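Local atomic coordinates of VP24 (White spot syndrome virus, PDB entry 5HLJ), a protein that serves as a major envelope protein of the virus, probably held in the viral membrane by a transmembrane helix. Residues Ile105-Ser113 with Asn126-Pro134. Numbering follows the deposited sequence.
Sequences ITVDSVSLS and NKFVLYFKP
V110 meets F132 over the face of its ring: CG1 lies 3.7 Å from the ring centroid and only 6° off the normal, a well-centred CH-pi contact. CG2, the other branch, rests 3.8 Å from F132 CB, so both methyls of the valine lie against the phenylalanine. The far edge of the same ring runs into the backbone of 105-113, where F132 CE2 is 3.4 Å from V107 O, close to the ring plane, and F132 CZ touches V107 CG1 at 3.6 Å. With CG anti to its backbone N (chi1 -177°), F132 extends from its own chain towards the facing strand. Further along, L130 lays CD1 over the backbone, 3.8 Å from S111 CA, and F128 presents CZ to L112 CB at 4.1 Å.

F128, L130 and F132 alternate with V129 and Y131, which pack on a second subunit, and no hydrogen bond joins the two segments. They face each other where one long mixed sheet curls round on itself into a barrel-like fold; the axes of 105-113 and 128-131 approach to 8.3 Å and run nearly antiparallel, at 156°. The two segments come together at P134, whose CA makes a C-H...O contact with V107 O; immediately beyond, T135 pairs with V107 by backbone hydrogen bonding as the chain joins the sheet beside 105-113.

F147 and L145 of strand 141-151 touch F132, and F147 touches L130. D108 points its CB away from 126-134, and its OD2 is hydrogen-bonded to S169 OG. The backbone N-H of F132 hydrogen-bonds S113 OG of a second subunit.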
ATOM      1  N   ILE A 105      -3.001 -19.486  -2.836  1.00 64.99           N
ATOM      2  CA  ILE A 105      -3.117 -18.034  -2.857  1.00 64.27           C
ATOM      3  C   ILE A 105      -2.042 -17.422  -1.977  1.00 63.45           C
ATOM      4  O   ILE A 105      -1.824 -17.897  -0.865  1.00 64.61           O
ATOM      5  CB  ILE A 105      -4.484 -17.574  -2.344  1.00 65.27           C
ATOM      6  CG1 ILE A 105      -5.599 -18.109  -3.242  1.00 65.88           C
ATOM      7  CG2 ILE A 105      -4.523 -16.061  -2.220  1.00 64.19           C
ATOM      8  CD1 ILE A 105      -6.958 -17.900  -2.660  1.00 62.48           C
ATOM      9  N   THR A 106      -1.361 -16.389  -2.459  1.00 62.71           N
ATOM     10  CA  THR A 106      -0.448 -15.647  -1.596  1.00 63.68           C
ATOM     11  C   THR A 106      -1.118 -14.349  -1.139  1.00 66.99           C
ATOM     12  O   THR A 106      -1.703 -13.611  -1.945  1.00 68.26           O
ATOM     13  CB  THR A 106       0.911 -15.327  -2.290  1.00 70.48           C
ATOM     14  OG1 THR A 106       1.543 -16.544  -2.722  1.00 68.95           O
ATOM     15  CG2 THR A 106       1.867 -14.600  -1.320  1.00 63.90           C
ATOM     16  N   VAL A 107      -1.076 -14.090   0.160  1.00 58.19           N
ATOM     17  CA  VAL A 107      -1.429 -12.767   0.648  1.00 59.98           C
ATOM     18  C   VAL A 107      -0.156 -11.921   0.624  1.00 62.89           C
ATOM     19  O   VAL A 107       0.752 -12.142   1.414  1.00 62.71           O
ATOM     20  CB  VAL A 107      -2.057 -12.817   2.058  1.00 61.36           C
ATOM     21  CG1 VAL A 107      -2.548 -11.433   2.481  1.00 57.26           C
ATOM     22  CG2 VAL A 107      -3.225 -13.795   2.063  1.00 56.22           C
ATOM     23  N   ASP A 108      -0.102 -10.977  -0.317  1.00 68.02           N
ATOM     24  CA  ASP A 108       1.107 -10.210  -0.629  1.00 68.40           C
ATOM     25  C   ASP A 108       1.400  -9.107   0.350  1.00 66.76           C
ATOM     26  O   ASP A 108       2.556  -8.852   0.687  1.00 74.86           O
ATOM     27  CB  ASP A 108       0.986  -9.572  -2.009  1.00 71.68           C
ATOM     28  CG  ASP A 108       1.097 -10.559  -3.110  1.00 73.01           C
ATOM     29  OD1 ASP A 108       2.065 -11.353  -3.098  1.00 80.20           O
ATOM     30  OD2 ASP A 108       0.208 -10.544  -3.986  1.00 80.82           O
ATOM     31  N   SER A 109       0.346  -8.417   0.771  1.00 64.32           N
ATOM     32  CA  SER A 109       0.515  -7.226   1.581  1.00 63.34           C
ATOM     33  C   SER A 109      -0.770  -6.885   2.269  1.00 64.24           C
ATOM     34  O   SER A 109      -1.840  -7.350   1.880  1.00 68.78           O
ATOM     35  CB  SER A 109       0.987  -6.045   0.724  1.00 66.87           C
ATOM     36  OG  SER A 109       0.126  -5.848  -0.380  1.00 74.12           O
ATOM     37  N   VAL A 110      -0.670  -6.096   3.323  1.00 66.05           N
ATOM     38  CA  VAL A 110      -1.863  -5.592   3.967  1.00 63.68           C
ATOM     39  C   VAL A 110      -1.683  -4.113   4.240  1.00 66.00           C
ATOM     40  O   VAL A 110      -0.563  -3.621   4.308  1.00 70.52           O
ATOM     41  CB  VAL A 110      -2.182  -6.328   5.295  1.00 66.57           C
ATOM     42  CG1 VAL A 110      -2.162  -7.830   5.101  1.00 64.27           C
ATOM     43  CG2 VAL A 110      -1.215  -5.928   6.368  1.00 60.47           C
ATOM     44  N   SER A 111      -2.790  -3.402   4.395  1.00 64.79           N
ATOM     45  CA  SER A 111      -2.731  -2.041   4.891  1.00 61.63           C
ATOM     46  C   SER A 111      -3.968  -1.777   5.725  1.00 61.35           C
ATOM     47  O   SER A 111      -4.957  -2.499   5.626  1.00 61.15           O
ATOM     48  CB  SER A 111      -2.587  -1.028   3.745  1.00 61.79           C
ATOM     49  OG  SER A 111      -3.589  -1.209   2.768  1.00 74.29           O
ATOM     50  N   LEU A 112      -3.881  -0.764   6.578  1.00 62.00           N
ATOM     51  CA  LEU A 112      -4.953  -0.404   7.481  1.00 60.33           C
ATOM     52  C   LEU A 112      -5.286   1.057   7.351  1.00 64.13           C
ATOM     53  O   LEU A 112      -4.409   1.900   7.172  1.00 62.77           O
ATOM     54  CB  LEU A 112      -4.579  -0.653   8.951  1.00 64.71           C
ATOM     55  CG  LEU A 112      -4.494  -2.010   9.630  1.00 70.55           C
ATOM     56  CD1 LEU A 112      -4.239  -1.725  11.097  1.00 68.25           C
ATOM     57  CD2 LEU A 112      -5.764  -2.836   9.453  1.00 62.62           C
ATOM     58  N   SER A 113      -6.562   1.349   7.500  1.00 62.27           N
ATOM     59  CA  SER A 113      -7.017   2.696   7.705  1.00 62.23           C
ATOM     60  C   SER A 113      -7.914   2.660   8.936  1.00 62.57           C
ATOM     61  O   SER A 113      -8.683   1.715   9.100  1.00 65.71           O
ATOM     62  CB  SER A 113      -7.771   3.205   6.477  1.00 59.71           C
ATOM     63  OG  SER A 113      -8.546   4.355   6.790  1.00 64.82           O
ATOM     64  N   ASN A 126      -4.269   7.859  15.908  1.00 68.43           N
ATOM     65  CA  ASN A 126      -3.351   7.008  16.654  1.00 63.30           C
ATOM     66  C   ASN A 126      -2.347   6.362  15.690  1.00 67.17           C
ATOM     67  O   ASN A 126      -2.725   5.478  14.914  1.00 64.83           O
ATOM     68  CB  ASN A 126      -4.170   5.954  17.405  1.00 61.30           C
ATOM     69  CG  ASN A 126      -3.358   5.174  18.410  1.00 66.76           C
ATOM     70  OD1 ASN A 126      -2.171   5.439  18.636  1.00 63.87           O
ATOM     71  ND2 ASN A 126      -4.008   4.200  19.032  1.00 65.78           N
ATOM     72  N   LYS A 127      -1.088   6.813  15.700  1.00 64.44           N
ATOM     73  CA  LYS A 127      -0.099   6.311  14.735  1.00 61.87           C
ATOM     74  C   LYS A 127       0.321   4.885  15.077  1.00 68.22           C
ATOM     75  O   LYS A 127       0.266   4.481  16.238  1.00 68.36           O
ATOM     76  CB  LYS A 127       1.134   7.213  14.668  1.00 59.31           C
ATOM     77  CG  LYS A 127       0.883   8.562  14.009  1.00 62.07           C
ATOM     78  CD  LYS A 127       2.185   9.343  13.850  1.00 67.64           C
ATOM     79  CE  LYS A 127       2.715   9.903  15.185  1.00 69.05           C
ATOM     80  NZ  LYS A 127       1.868  11.037  15.682  1.00 71.28           N
ATOM     81  N   PHE A 128       0.733   4.126  14.060  1.00 66.92           N
ATOM     82  CA  PHE A 128       1.080   2.720  14.242  1.00 64.60           C
ATOM     83  C   PHE A 128       2.149   2.227  13.264  1.00 65.71           C
ATOM     84  O   PHE A 128       2.353   2.792  12.200  1.00 66.52           O
ATOM     85  CB  PHE A 128      -0.176   1.842  14.100  1.00 68.57           C
ATOM     86  CG  PHE A 128      -0.887   2.008  12.781  1.00 69.35           C
ATOM     87  CD1 PHE A 128      -0.537   1.239  11.680  1.00 64.44           C
ATOM     88  CD2 PHE A 128      -1.905   2.943  12.640  1.00 69.56           C
ATOM     89  CE1 PHE A 128      -1.182   1.409  10.464  1.00 64.20           C
ATOM     90  CE2 PHE A 128      -2.559   3.107  11.426  1.00 66.80           C
ATOM     91  CZ  PHE A 128      -2.195   2.337  10.339  1.00 64.14           C
ATOM     92  N   VAL A 129       2.831   1.159  13.643  1.00 69.57           N
ATOM     93  CA  VAL A 129       3.687   0.445  12.715  1.00 66.78           C
ATOM     94  C   VAL A 129       3.034  -0.913  12.450  1.00 68.10           C
ATOM     95  O   VAL A 129       2.643  -1.629  13.374  1.00 65.32           O
ATOM     96  CB  VAL A 129       5.122   0.276  13.259  1.00 65.90           C
ATOM     97  CG1 VAL A 129       5.983  -0.535  12.306  1.00 62.12           C
ATOM     98  CG2 VAL A 129       5.744   1.627  13.486  1.00 65.11           C
ATOM     99  N   LEU A 130       2.875  -1.221  11.168  1.00 70.96           N
ATOM    100  CA  LEU A 130       2.276  -2.461  10.704  1.00 64.32           C
ATOM    101  C   LEU A 130       3.321  -3.536  10.480  1.00 64.27           C
ATOM    102  O   LEU A 130       4.295  -3.304   9.767  1.00 65.60           O
ATOM    103  CB  LEU A 130       1.545  -2.221   9.393  1.00 65.34           C
ATOM    104  CG  LEU A 130       0.031  -2.259   9.311  1.00 74.46           C
ATOM    105  CD1 LEU A 130      -0.372  -2.126   7.846  1.00 74.15           C
ATOM    106  CD2 LEU A 130      -0.457  -3.569   9.869  1.00 73.90           C
ATOM    107  N   TYR A 131       3.120  -4.709  11.063  1.00 59.64           N
ATOM    108  CA  TYR A 131       3.952  -5.848  10.733  1.00 61.19           C
ATOM    109  C   TYR A 131       3.195  -6.827   9.818  1.00 64.18           C
ATOM    110  O   TYR A 131       2.092  -7.274  10.145  1.00 62.33           O
ATOM    111  CB  TYR A 131       4.440  -6.587  11.995  1.00 59.96           C
ATOM    112  CG  TYR A 131       5.050  -7.929  11.633  1.00 59.19           C
ATOM    113  CD1 TYR A 131       6.312  -8.004  11.069  1.00 62.02           C
ATOM    114  CD2 TYR A 131       4.332  -9.109  11.784  1.00 63.38           C
ATOM    115  CE1 TYR A 131       6.857  -9.221  10.692  1.00 64.90           C
ATOM    116  CE2 TYR A 131       4.861 -10.329  11.396  1.00 60.50           C
ATOM    117  CZ  TYR A 131       6.125 -10.373  10.859  1.00 62.40           C
ATOM    118  OH  TYR A 131       6.669 -11.569  10.489  1.00 65.84           O
ATOM    119  N   PHE A 132       3.789  -7.170   8.677  1.00 62.43           N
ATOM    120  CA  PHE A 132       3.233  -8.229   7.847  1.00 61.31           C
ATOM    121  C   PHE A 132       4.271  -8.910   6.967  1.00 62.75           C
ATOM    122  O   PHE A 132       5.012  -8.257   6.238  1.00 66.48           O
ATOM    123  CB  PHE A 132       2.101  -7.709   6.941  1.00 54.77           C
ATOM    124  CG  PHE A 132       1.457  -8.805   6.127  1.00 59.84           C
ATOM    125  CD1 PHE A 132       0.661  -9.768   6.746  1.00 57.58           C
ATOM    126  CD2 PHE A 132       1.697  -8.918   4.769  1.00 59.19           C
ATOM    127  CE1 PHE A 132       0.077 -10.795   6.017  1.00 58.37           C
ATOM    128  CE2 PHE A 132       1.116  -9.941   4.025  1.00 62.42           C
ATOM    129  CZ  PHE A 132       0.296 -10.881   4.658  1.00 62.57           C
ATOM    130  N   LYS A 133       4.276 -10.236   7.017  1.00 64.06           N
ATOM    131  CA  LYS A 133       5.113 -11.076   6.159  1.00 61.77           C
ATOM    132  C   LYS A 133       4.227 -11.825   5.153  1.00 65.56           C
ATOM    133  O   LYS A 133       3.214 -12.409   5.548  1.00 63.24           O
ATOM    134  CB  LYS A 133       5.902 -12.044   7.038  1.00 63.02           C
ATOM    135  CG  LYS A 133       6.559 -13.230   6.353  1.00 70.19           C
ATOM    136  CD  LYS A 133       7.265 -14.064   7.436  1.00 74.40           C
ATOM    137  CE  LYS A 133       7.739 -15.421   6.956  1.00 72.58           C
ATOM    138  NZ  LYS A 133       8.855 -15.305   5.997  1.00 84.05           N
ATOM    139  N   PRO A 134       4.582 -11.787   3.855  1.00 64.69           N
ATOM    140  CA  PRO A 134       3.765 -12.490   2.853  1.00 66.96           C
ATOM    141  C   PRO A 134       3.499 -13.938   3.262  1.00 65.40           C
ATOM    142  O   PRO A 134       4.404 -14.603   3.740  1.00 64.98           O
ATOM    143  CB  PRO A 134       4.619 -12.422   1.582  1.00 66.33           C
ATOM    144  CG  PRO A 134       5.450 -11.175   1.773  1.00 67.57           C
ATOM    145  CD  PRO A 134       5.737 -11.102   3.248  1.00 59.84           C
TER